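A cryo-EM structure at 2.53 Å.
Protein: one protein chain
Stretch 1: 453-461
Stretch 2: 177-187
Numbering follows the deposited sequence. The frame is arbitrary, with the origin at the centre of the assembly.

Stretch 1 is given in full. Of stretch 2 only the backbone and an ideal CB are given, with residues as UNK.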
# COMPACT_ATOMS: atom_id res chain seq x y z
N ARG A 453 -40.80 -4.84 9.61
CA ARG A 453 -39.69 -4.01 9.15
C ARG A 453 -40.15 -2.57 8.96
O ARG A 453 -41.21 -2.33 8.38
CB ARG A 453 -39.12 -4.55 7.85
CG ARG A 453 -38.26 -5.78 8.04
CD ARG A 453 -38.10 -6.54 6.74
NE ARG A 453 -37.15 -5.89 5.85
CZ ARG A 453 -35.88 -6.26 5.71
NH1 ARG A 453 -35.41 -7.28 6.42
NH2 ARG A 453 -35.09 -5.61 4.87
N PRO A 454 -39.38 -1.60 9.45
CA PRO A 454 -39.74 -0.19 9.25
C PRO A 454 -39.70 0.20 7.78
O PRO A 454 -38.91 -0.34 6.99
CB PRO A 454 -38.69 0.57 10.06
CG PRO A 454 -37.57 -0.40 10.25
CD PRO A 454 -38.20 -1.74 10.31
N LYS A 455 -40.55 1.15 7.41
CA LYS A 455 -40.75 1.55 6.03
C LYS A 455 -40.23 2.96 5.80
O LYS A 455 -40.49 3.86 6.60
CB LYS A 455 -42.24 1.48 5.67
CG LYS A 455 -42.79 0.07 5.68
CD LYS A 455 -44.26 0.04 5.30
CE LYS A 455 -44.77 -1.39 5.23
NZ LYS A 455 -44.78 -2.04 6.57
N VAL A 456 -39.51 3.15 4.70
CA VAL A 456 -39.04 4.47 4.33
C VAL A 456 -40.20 5.30 3.78
O VAL A 456 -41.02 4.80 3.00
CB VAL A 456 -37.89 4.39 3.30
CG1 VAL A 456 -36.69 3.71 3.92
CG2 VAL A 456 -38.33 3.64 2.06
N SER A 457 -40.28 6.55 4.21
CA SER A 457 -41.28 7.48 3.72
C SER A 457 -40.70 8.32 2.59
O SER A 457 -39.51 8.65 2.59
CB SER A 457 -41.78 8.39 4.84
OG SER A 457 -40.76 9.27 5.28
N GLU A 458 -41.56 8.66 1.63
CA GLU A 458 -41.09 9.40 0.46
C GLU A 458 -40.77 10.85 0.80
O GLU A 458 -39.91 11.47 0.15
CB GLU A 458 -42.13 9.33 -0.65
CG GLU A 458 -42.58 7.91 -1.02
CD GLU A 458 -41.44 6.90 -1.13
OE1 GLU A 458 -40.31 7.27 -1.51
OE2 GLU A 458 -41.69 5.71 -0.82
N ALA A 459 -41.43 11.42 1.81
CA ALA A 459 -41.16 12.80 2.20
C ALA A 459 -39.73 12.96 2.71
O ALA A 459 -39.07 13.96 2.40
CB ALA A 459 -42.16 13.25 3.27
N ALA A 460 -39.24 12.00 3.49
CA ALA A 460 -37.86 12.06 3.96
C ALA A 460 -36.87 12.00 2.81
O ALA A 460 -35.85 12.70 2.81
CB ALA A 460 -37.60 10.94 4.96
N VAL A 461 -37.15 11.16 1.81
CA VAL A 461 -36.27 11.05 0.66
C VAL A 461 -36.28 12.35 -0.14
O VAL A 461 -35.23 12.80 -0.62
CB VAL A 461 -36.67 9.85 -0.21
CG1 VAL A 461 -35.62 9.59 -1.27
CG2 VAL A 461 -36.85 8.62 0.66
N UNK A 177 -29.61 9.34 7.10
CA UNK A 177 -30.22 8.12 7.59
C UNK A 177 -31.72 8.34 7.70
O UNK A 177 -32.16 9.32 8.31
CB UNK A 177 -29.62 7.70 8.94
N UNK A 178 -32.50 7.43 7.13
CA UNK A 178 -33.95 7.56 7.09
C UNK A 178 -34.55 6.85 8.29
O UNK A 178 -34.15 5.74 8.64
CB UNK A 178 -34.52 7.00 5.79
N UNK A 179 -35.51 7.50 8.93
CA UNK A 179 -36.17 6.99 10.11
C UNK A 179 -37.65 6.77 9.83
O UNK A 179 -38.25 7.47 9.02
CB UNK A 179 -35.98 7.95 11.29
N UNK A 180 -38.24 5.78 10.51
CA UNK A 180 -39.66 5.51 10.39
C UNK A 180 -40.45 6.09 11.56
O UNK A 180 -41.32 6.94 11.37
CB UNK A 180 -39.90 4.00 10.29
N UNK A 181 -40.14 5.66 12.78
CA UNK A 181 -40.75 6.20 13.98
C UNK A 181 -39.66 6.36 15.04
O UNK A 181 -39.79 5.93 16.18
CB UNK A 181 -41.88 5.30 14.48
N UNK A 182 -38.54 6.96 14.64
CA UNK A 182 -37.36 7.00 15.46
C UNK A 182 -36.45 5.81 15.29
O UNK A 182 -35.37 5.79 15.89
CB UNK A 182 -37.77 7.12 16.93
N UNK A 183 -36.85 4.82 14.50
CA UNK A 183 -36.04 3.64 14.23
C UNK A 183 -35.43 3.75 12.84
O UNK A 183 -35.99 4.38 11.94
CB UNK A 183 -36.87 2.36 14.36
N UNK A 184 -34.26 3.12 12.67
CA UNK A 184 -33.59 3.13 11.38
C UNK A 184 -34.47 2.45 10.35
O UNK A 184 -34.98 1.35 10.57
CB UNK A 184 -32.23 2.44 11.46
N UNK A 185 -34.65 3.11 9.20
CA UNK A 185 -35.38 2.54 8.09
C UNK A 185 -34.56 2.43 6.81
O UNK A 185 -35.01 1.77 5.87
CB UNK A 185 -36.63 3.38 7.82
N UNK A 186 -33.39 3.04 6.76
CA UNK A 186 -32.55 2.95 5.59
C UNK A 186 -31.57 4.10 5.52
O UNK A 186 -31.53 4.97 6.39
CB UNK A 186 -33.41 2.91 4.32
N UNK A 187 -30.77 4.08 4.46
CA UNK A 187 -29.75 5.09 4.22
C UNK A 187 -29.92 5.67 2.83
O UNK A 187 -30.26 4.96 1.88
CB UNK A 187 -28.35 4.50 4.39

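Stretch 2 is a hairpin: two strands, 177-179 and 184-187, joined by a turn, with stretch 1 lying across one face as a loop that leads into a helix at Glu458. At position 177 the ideal CB has nothing of stretch 1 within 5.5 Å, so this contact sets no preference; the residue is Leu177.

Position 178 points toward stretch 1, its ideal CB 4.4 Å from Val456 CG1 and 5.1 Å from Ala460 CB. Both neighbours are apolar and the gap leaves room for more carbon, so valine, isoleucine or leucine would suit. It is Ile178, whose CG2 lies 4.0 Å from Val456 CG1 and 4.1 Å from Ala460 CB, so that one methyl touches both the loop and the first turn of the helix. Position 179 points away, leaving the choice open; it is Leu179.

Position 180 turns toward stretch 1 again. Its ideal CB is 3.6 Å from Pro454 CB and 3.7 Å from Lys455 O, so bulk at the branch point would be crowded, while the backbone N of Lys455 offers a donor nearby. A short acceptor, such as aspartate or asparagine, fits. The residue is Asp180: its OD2 accepts a hydrogen bond from Lys455 N at 3.0 Å, and the N-H...O angle of 163° makes it nearly straight.

Position 181 points sideways and meets nothing of stretch 1; it is Asp181, whose end leads away. At 182, phi/psi of 87/-4 would jam a CB against the preceding carbonyl oxygen, which calls for glycine, and it is Gly182.

The ideal CB of 183 points toward stretch 1, 5.0 Å from Pro454 CB, so a long flexible chain could pass along the proline. Lys183 does this, with CE 4.0 Å from Pro454 CB, and its NZ forms a long salt bridge of 4.0 Å with Asp180 OD2, the oxygen that also holds Lys455 N. Position 184 points away; Ile184 nevertheless brings its backbone O to 3.1 Å from Pro454 CG.

At 185 the ideal CB is hemmed in, 3.9 Å from Val456 CG1, 4.1 Å from Pro454 CB and 4.1 Å from Lys455 O. A small apolar group is favoured, and Ala185 packs its methyl against both apolar side chains. Position 186 has backbone angles of 158/-179 that by themselves call for glycine, and an ideal CB would also sit a tight 3.4 Å from Val456 CG1; it is Gly186. Position 187 points away, and Ala187 makes no contact with stretch 1.

Stretch 2, residues 177-187: LILDDGKIAGA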
# COMPACT_ATOMS: atom_id res chain seq x y z
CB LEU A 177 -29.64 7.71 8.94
CG LEU A 177 -28.15 7.36 8.98
CD1 LEU A 177 -27.75 6.92 10.37
CD2 LEU A 177 -27.84 6.28 7.97
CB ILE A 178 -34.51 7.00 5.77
CG1 ILE A 178 -33.78 7.62 4.57
CG2 ILE A 178 -36.00 7.26 5.67
CD1 ILE A 178 -33.96 9.11 4.45
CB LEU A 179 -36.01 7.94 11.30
CG LEU A 179 -34.85 7.70 12.27
CD1 LEU A 179 -33.52 7.62 11.55
CD2 LEU A 179 -34.82 8.80 13.30
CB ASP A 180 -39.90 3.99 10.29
CG ASP A 180 -41.32 3.64 9.92
OD1 ASP A 180 -42.13 4.56 9.67
OD2 ASP A 180 -41.65 2.43 9.89
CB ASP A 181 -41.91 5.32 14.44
CG ASP A 181 -42.68 5.91 15.62
OD1 ASP A 181 -43.71 6.57 15.38
OD2 ASP A 181 -42.29 5.68 16.78
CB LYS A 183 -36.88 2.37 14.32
CG LYS A 183 -37.96 2.42 15.38
CD LYS A 183 -38.86 1.19 15.30
CE LYS A 183 -39.47 1.06 13.92
NZ LYS A 183 -40.58 2.03 13.69
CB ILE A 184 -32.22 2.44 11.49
CG1 ILE A 184 -31.22 3.34 12.21
CG2 ILE A 184 -31.71 2.04 10.12
CD1 ILE A 184 -31.05 4.70 11.58
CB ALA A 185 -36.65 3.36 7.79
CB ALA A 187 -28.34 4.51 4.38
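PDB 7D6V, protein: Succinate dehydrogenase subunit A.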